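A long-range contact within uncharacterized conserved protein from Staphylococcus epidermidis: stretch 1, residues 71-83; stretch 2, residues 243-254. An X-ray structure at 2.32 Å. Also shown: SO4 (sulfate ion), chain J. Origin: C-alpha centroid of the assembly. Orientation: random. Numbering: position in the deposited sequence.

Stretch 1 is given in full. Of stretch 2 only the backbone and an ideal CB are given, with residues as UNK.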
# COMPACT_ATOMS: atom_id res chain seq x y z
N HIS A 71 -21.40 15.32 -0.77
CA HIS A 71 -20.17 14.95 -1.42
C HIS A 71 -20.47 14.55 -2.87
O HIS A 71 -21.63 14.49 -3.28
CB HIS A 71 -19.62 13.77 -0.67
CG HIS A 71 -20.45 12.54 -0.85
ND1 HIS A 71 -21.57 12.30 -0.09
CD2 HIS A 71 -20.35 11.52 -1.75
CE1 HIS A 71 -22.11 11.15 -0.48
NE2 HIS A 71 -21.39 10.65 -1.48
N LEU A 72 -19.42 14.19 -3.62
CA LEU A 72 -19.57 13.70 -4.96
C LEU A 72 -18.60 12.52 -5.14
O LEU A 72 -17.47 12.59 -4.67
CB LEU A 72 -19.23 14.79 -5.98
CG LEU A 72 -20.02 16.06 -6.16
CD1 LEU A 72 -19.58 16.71 -7.50
CD2 LEU A 72 -21.50 15.74 -6.21
N SER A 73 -19.01 11.48 -5.85
CA SER A 73 -18.11 10.39 -6.06
C SER A 73 -18.43 9.45 -7.24
O SER A 73 -19.57 9.20 -7.54
CB SER A 73 -17.96 9.64 -4.74
OG SER A 73 -19.08 8.89 -4.47
N PHE A 74 -17.38 8.91 -7.86
CA PHE A 74 -17.50 8.06 -9.00
C PHE A 74 -16.41 7.03 -8.95
O PHE A 74 -15.31 7.31 -8.47
CB PHE A 74 -17.33 8.88 -10.30
CG PHE A 74 -18.24 10.13 -10.37
CD1 PHE A 74 -19.42 10.11 -11.09
CD2 PHE A 74 -17.91 11.30 -9.69
CE1 PHE A 74 -20.26 11.26 -11.16
CE2 PHE A 74 -18.76 12.43 -9.73
CZ PHE A 74 -19.91 12.41 -10.48
N SER A 75 -16.74 5.83 -9.44
CA SER A 75 -15.79 4.79 -9.78
C SER A 75 -15.80 4.69 -11.27
O SER A 75 -16.86 4.84 -11.85
CB SER A 75 -16.27 3.44 -9.33
OG SER A 75 -16.33 3.49 -7.98
N PHE A 76 -14.66 4.31 -11.84
CA PHE A 76 -14.55 4.16 -13.26
C PHE A 76 -14.47 2.67 -13.64
O PHE A 76 -14.53 1.80 -12.78
CB PHE A 76 -13.37 5.02 -13.80
CG PHE A 76 -13.63 6.50 -13.71
CD1 PHE A 76 -14.29 7.15 -14.70
CD2 PHE A 76 -13.23 7.22 -12.61
CE1 PHE A 76 -14.56 8.54 -14.60
CE2 PHE A 76 -13.48 8.57 -12.49
CZ PHE A 76 -14.15 9.24 -13.49
N PRO A 77 -14.40 2.37 -14.94
CA PRO A 77 -14.53 0.94 -15.28
C PRO A 77 -13.35 0.10 -14.81
O PRO A 77 -12.21 0.57 -14.76
CB PRO A 77 -14.57 0.97 -16.80
CG PRO A 77 -15.13 2.45 -17.09
CD PRO A 77 -14.45 3.28 -16.10
N ALA A 78 -13.62 -1.12 -14.42
CA ALA A 78 -12.54 -2.09 -14.14
C ALA A 78 -11.39 -2.08 -15.14
O ALA A 78 -11.60 -2.16 -16.35
CB ALA A 78 -13.12 -3.47 -14.05
N ASN A 79 -10.18 -1.91 -14.62
CA ASN A 79 -9.00 -2.01 -15.42
C ASN A 79 -8.93 -0.98 -16.56
O ASN A 79 -8.27 -1.20 -17.55
CB ASN A 79 -8.89 -3.42 -15.98
CG ASN A 79 -9.01 -4.43 -14.90
OD1 ASN A 79 -8.22 -4.43 -13.98
ND2 ASN A 79 -10.05 -5.22 -14.93
N GLU A 80 -9.58 0.15 -16.40
CA GLU A 80 -9.42 1.23 -17.37
C GLU A 80 -8.74 2.47 -16.78
O GLU A 80 -9.17 2.93 -15.75
CB GLU A 80 -10.79 1.57 -17.95
CG GLU A 80 -11.25 0.50 -18.99
CD GLU A 80 -12.62 0.78 -19.59
OE1 GLU A 80 -12.90 1.93 -20.00
OE2 GLU A 80 -13.43 -0.17 -19.66
N LYS A 81 -7.67 2.92 -17.44
CA LYS A 81 -6.97 4.19 -17.25
C LYS A 81 -7.82 5.31 -17.80
O LYS A 81 -8.43 5.12 -18.82
CB LYS A 81 -5.65 4.19 -18.07
CG LYS A 81 -4.57 3.16 -17.63
CD LYS A 81 -4.20 3.33 -16.12
CE LYS A 81 -3.33 4.55 -15.82
NZ LYS A 81 -2.03 4.52 -16.58
N ILE A 82 -7.85 6.46 -17.12
CA ILE A 82 -8.65 7.64 -17.49
C ILE A 82 -7.91 8.57 -18.45
O ILE A 82 -6.71 8.79 -18.31
CB ILE A 82 -8.96 8.43 -16.21
CG1 ILE A 82 -9.46 7.48 -15.14
CG2 ILE A 82 -9.99 9.51 -16.42
CD1 ILE A 82 -9.73 8.23 -13.77
N ASP A 83 -8.60 9.14 -19.41
CA ASP A 83 -7.88 9.96 -20.36
C ASP A 83 -7.33 11.21 -19.66
O ASP A 83 -7.89 11.70 -18.66
CB ASP A 83 -8.74 10.34 -21.56
CG ASP A 83 -7.99 11.21 -22.54
OD1 ASP A 83 -8.17 12.45 -22.46
OD2 ASP A 83 -7.16 10.67 -23.35
N UNK A 243 -5.91 -8.96 -8.70
CA UNK A 243 -6.74 -9.23 -9.88
C UNK A 243 -7.51 -8.03 -10.48
O UNK A 243 -8.65 -8.21 -10.91
CB UNK A 243 -7.75 -10.31 -9.51
N UNK A 244 -6.93 -6.83 -10.45
CA UNK A 244 -7.42 -5.75 -11.27
C UNK A 244 -7.68 -4.52 -10.42
O UNK A 244 -7.63 -4.60 -9.21
CB UNK A 244 -8.69 -6.17 -12.01
N UNK A 245 -7.92 -3.40 -11.08
CA UNK A 245 -8.09 -2.14 -10.34
C UNK A 245 -9.29 -1.35 -10.81
O UNK A 245 -9.82 -1.63 -11.86
CB UNK A 245 -6.83 -1.28 -10.47
N UNK A 246 -9.70 -0.37 -10.02
CA UNK A 246 -10.61 0.70 -10.48
C UNK A 246 -10.09 2.02 -9.98
O UNK A 246 -9.74 2.13 -8.78
CB UNK A 246 -12.04 0.47 -10.00
N UNK A 247 -10.08 3.03 -10.84
CA UNK A 247 -9.96 4.42 -10.41
C UNK A 247 -11.26 4.88 -9.74
O UNK A 247 -12.34 4.45 -10.11
CB UNK A 247 -9.62 5.32 -11.60
N UNK A 248 -11.15 5.79 -8.78
CA UNK A 248 -12.29 6.28 -8.06
C UNK A 248 -11.95 7.68 -7.50
O UNK A 248 -10.82 8.00 -7.13
CB UNK A 248 -12.69 5.31 -6.95
N UNK A 249 -12.93 8.54 -7.53
CA UNK A 249 -12.68 9.90 -7.11
C UNK A 249 -13.71 10.30 -6.11
O UNK A 249 -14.83 9.81 -6.17
CB UNK A 249 -12.68 10.86 -8.30
N UNK A 250 -13.34 11.25 -5.24
CA UNK A 250 -14.17 11.71 -4.13
C UNK A 250 -13.90 13.18 -3.88
O UNK A 250 -12.74 13.60 -3.82
CB UNK A 250 -13.91 10.89 -2.87
N UNK A 251 -14.98 13.95 -3.77
CA UNK A 251 -14.95 15.32 -3.29
C UNK A 251 -15.86 15.36 -2.09
O UNK A 251 -17.05 15.14 -2.21
CB UNK A 251 -15.38 16.32 -4.36
N UNK A 252 -15.30 15.62 -0.92
CA UNK A 252 -16.04 15.51 0.33
C UNK A 252 -17.08 16.61 0.49
O UNK A 252 -18.05 16.42 1.22
CB UNK A 252 -15.07 15.54 1.51
N UNK A 253 -16.93 17.72 -0.23
CA UNK A 253 -17.91 18.82 -0.16
C UNK A 253 -18.26 19.49 -1.47
O UNK A 253 -17.40 20.14 -2.09
CB UNK A 253 -17.39 19.90 0.79
N UNK A 254 -19.53 19.39 -1.88
CA UNK A 254 -19.99 20.09 -3.08
C UNK A 254 -19.73 21.60 -3.01
O UNK A 254 -19.99 22.30 -1.98
OXT UNK A 254 -19.24 22.16 -4.03
CB UNK A 254 -21.48 19.83 -3.29
S SO4 J . 1.11 5.64 -15.01
O1 SO4 J . 0.91 4.68 -13.94
O2 SO4 J . -0.18 6.17 -15.44
O3 SO4 J . 1.94 6.75 -14.52
O4 SO4 J . 1.88 5.10 -16.12

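The strand that begins at Leu-72 runs antiparallel to stretch 2 and pairs with 248-251; earlier positions meet the turn and loop that follow it.

Position 243 has no atom of stretch 1 within 5.5 Å of its ideal CB. Almost any side chain would suit. It is Gln-243, which makes no contact here.

Position 244 has phi 128° and psi 169°. Its ideal CB would sit 2.7 Å from Asn-79 OD1, a clash, and would also jam against the preceding carbonyl O. Glycine is called for. It is Gly-244.

Position 245 is held by its backbone. Asn-79 N donates to the O of position 245 (2.8 Å), and the N of position 245 donates to Asn-79 OD1 (3.1 Å). CA-to-CB points sideways, beside the type II turn from Pro-77 to Glu-80. A long apolar or aromatic side chain could reach back over the turn. It is Phe-245, chi1 p; Asn-79 CA sits over one ring face, 3.8 Å from the ring centroid.

Position 246 has an ideal CB 4.0 Å from Phe-76 O. An acceptor nearby suits a long donor, though other flexible chains would fit. It is Lys-246. Lys-246 NZ donates to a water (2.7 Å) that in turn donates to Phe-76 O (2.6 Å).

Position 247 points toward stretch 1, with its ideal CB 3.6 Å from Ile-82 CD1 and 4.2 Å from Phe-76 CD2. A large apolar or aromatic residue suits. It is Tyr-247, which has the largest covered area of either stretch. Glu-80 O lies at the ring edge, 3.7 Å from Tyr-247 CD2. Tyr-247 O accepts from Phe-76 N (2.9 Å).

Position 248 pairs with Ser-75, its ideal CB 4.2 Å from Ser-75 OG. Small, polar or aromatic residues could fit. It is His-248, whose ring leads away.

Position 249 shares a face with Phe-74, and Phe-76 CE2 is 4.8 Å from its ideal CB. An apolar chain suits, branched or not. It is Ile-249: CD1 meets Phe-74 CD2 at 3.8 Å, and CG1 meets Phe-76 CE2 at 4.1 Å. Ile-249 N donates to Phe-74 O (2.8 Å).

Position 250 lies across from Ser-73, its ideal CB 4.6 Å from Ser-73 CB. Medium apolar chains suit. It is Leu-250, its CD1 4.0 Å from Ser-73 CB.

Position 251 shares a face with Leu-72. Many kinds would do, apolar or long and polar. It is Lys-251, whose end leads away.

Positions 252 and 253 point away and are permissive; they are Glu-252 and Asn-253.

Position 254, the C-terminus, has Leu-72 CG 5.0 Å from its ideal CB. An apolar chain suits. It is Ile-254, its CD1 3.7 Å from Leu-72 CD2.

Stretch 2 (243-254) QGFKYHILKENI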
# COMPACT_ATOMS: atom_id res chain seq x y z
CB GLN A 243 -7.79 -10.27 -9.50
CG GLN A 243 -8.49 -10.91 -10.71
CD GLN A 243 -8.51 -12.39 -10.56
OE1 GLN A 243 -7.47 -12.99 -10.33
NE2 GLN A 243 -9.69 -12.99 -10.66
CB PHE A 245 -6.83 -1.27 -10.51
CG PHE A 245 -6.55 -0.88 -11.94
CD1 PHE A 245 -6.99 0.37 -12.44
CD2 PHE A 245 -5.87 -1.76 -12.78
CE1 PHE A 245 -6.75 0.73 -13.78
CE2 PHE A 245 -5.60 -1.41 -14.12
CZ PHE A 245 -6.05 -0.15 -14.62
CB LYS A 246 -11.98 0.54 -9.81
CG LYS A 246 -12.91 -0.46 -10.45
CD LYS A 246 -14.40 -0.18 -10.06
CE LYS A 246 -15.23 -1.21 -10.83
NZ LYS A 246 -16.71 -1.17 -10.71
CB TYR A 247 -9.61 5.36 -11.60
CG TYR A 247 -8.15 5.31 -11.83
CD1 TYR A 247 -7.28 6.09 -11.10
CD2 TYR A 247 -7.63 4.36 -12.70
CE1 TYR A 247 -5.89 5.94 -11.23
CE2 TYR A 247 -6.28 4.21 -12.87
CZ TYR A 247 -5.39 4.99 -12.15
OH TYR A 247 -4.03 4.76 -12.37
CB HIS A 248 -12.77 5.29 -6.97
CG HIS A 248 -12.12 5.49 -5.64
ND1 HIS A 248 -10.96 4.84 -5.28
CD2 HIS A 248 -12.42 6.32 -4.62
CE1 HIS A 248 -10.58 5.25 -4.08
NE2 HIS A 248 -11.46 6.14 -3.65
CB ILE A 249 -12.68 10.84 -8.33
CG1 ILE A 249 -14.00 10.79 -9.07
CG2 ILE A 249 -11.57 10.41 -9.31
CD1 ILE A 249 -14.16 11.99 -10.01
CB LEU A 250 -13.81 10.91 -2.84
CG LEU A 250 -14.49 11.31 -1.49
CD1 LEU A 250 -16.02 11.25 -1.61
CD2 LEU A 250 -14.04 10.35 -0.37
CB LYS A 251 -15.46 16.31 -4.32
CG LYS A 251 -15.22 17.76 -3.93
CD LYS A 251 -15.66 18.68 -5.07
CE LYS A 251 -15.42 20.14 -4.76
NZ LYS A 251 -15.47 20.96 -6.02
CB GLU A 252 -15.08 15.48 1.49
CG GLU A 252 -14.22 14.19 1.51
CD GLU A 252 -13.16 14.15 2.63
OE1 GLU A 252 -12.13 13.45 2.43
OE2 GLU A 252 -13.34 14.80 3.70
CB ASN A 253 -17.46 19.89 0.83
CG ASN A 253 -17.29 19.34 2.23
OD1 ASN A 253 -18.27 19.08 2.97
ND2 ASN A 253 -16.05 19.11 2.59
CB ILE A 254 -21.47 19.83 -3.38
CG1 ILE A 254 -21.72 18.33 -3.48
CG2 ILE A 254 -21.91 20.61 -4.64
CD1 ILE A 254 -23.15 17.95 -3.76
O HOH W 1 -16.88 1.27 -11.84
O HOH W 2 -10.89 2.61 -13.62
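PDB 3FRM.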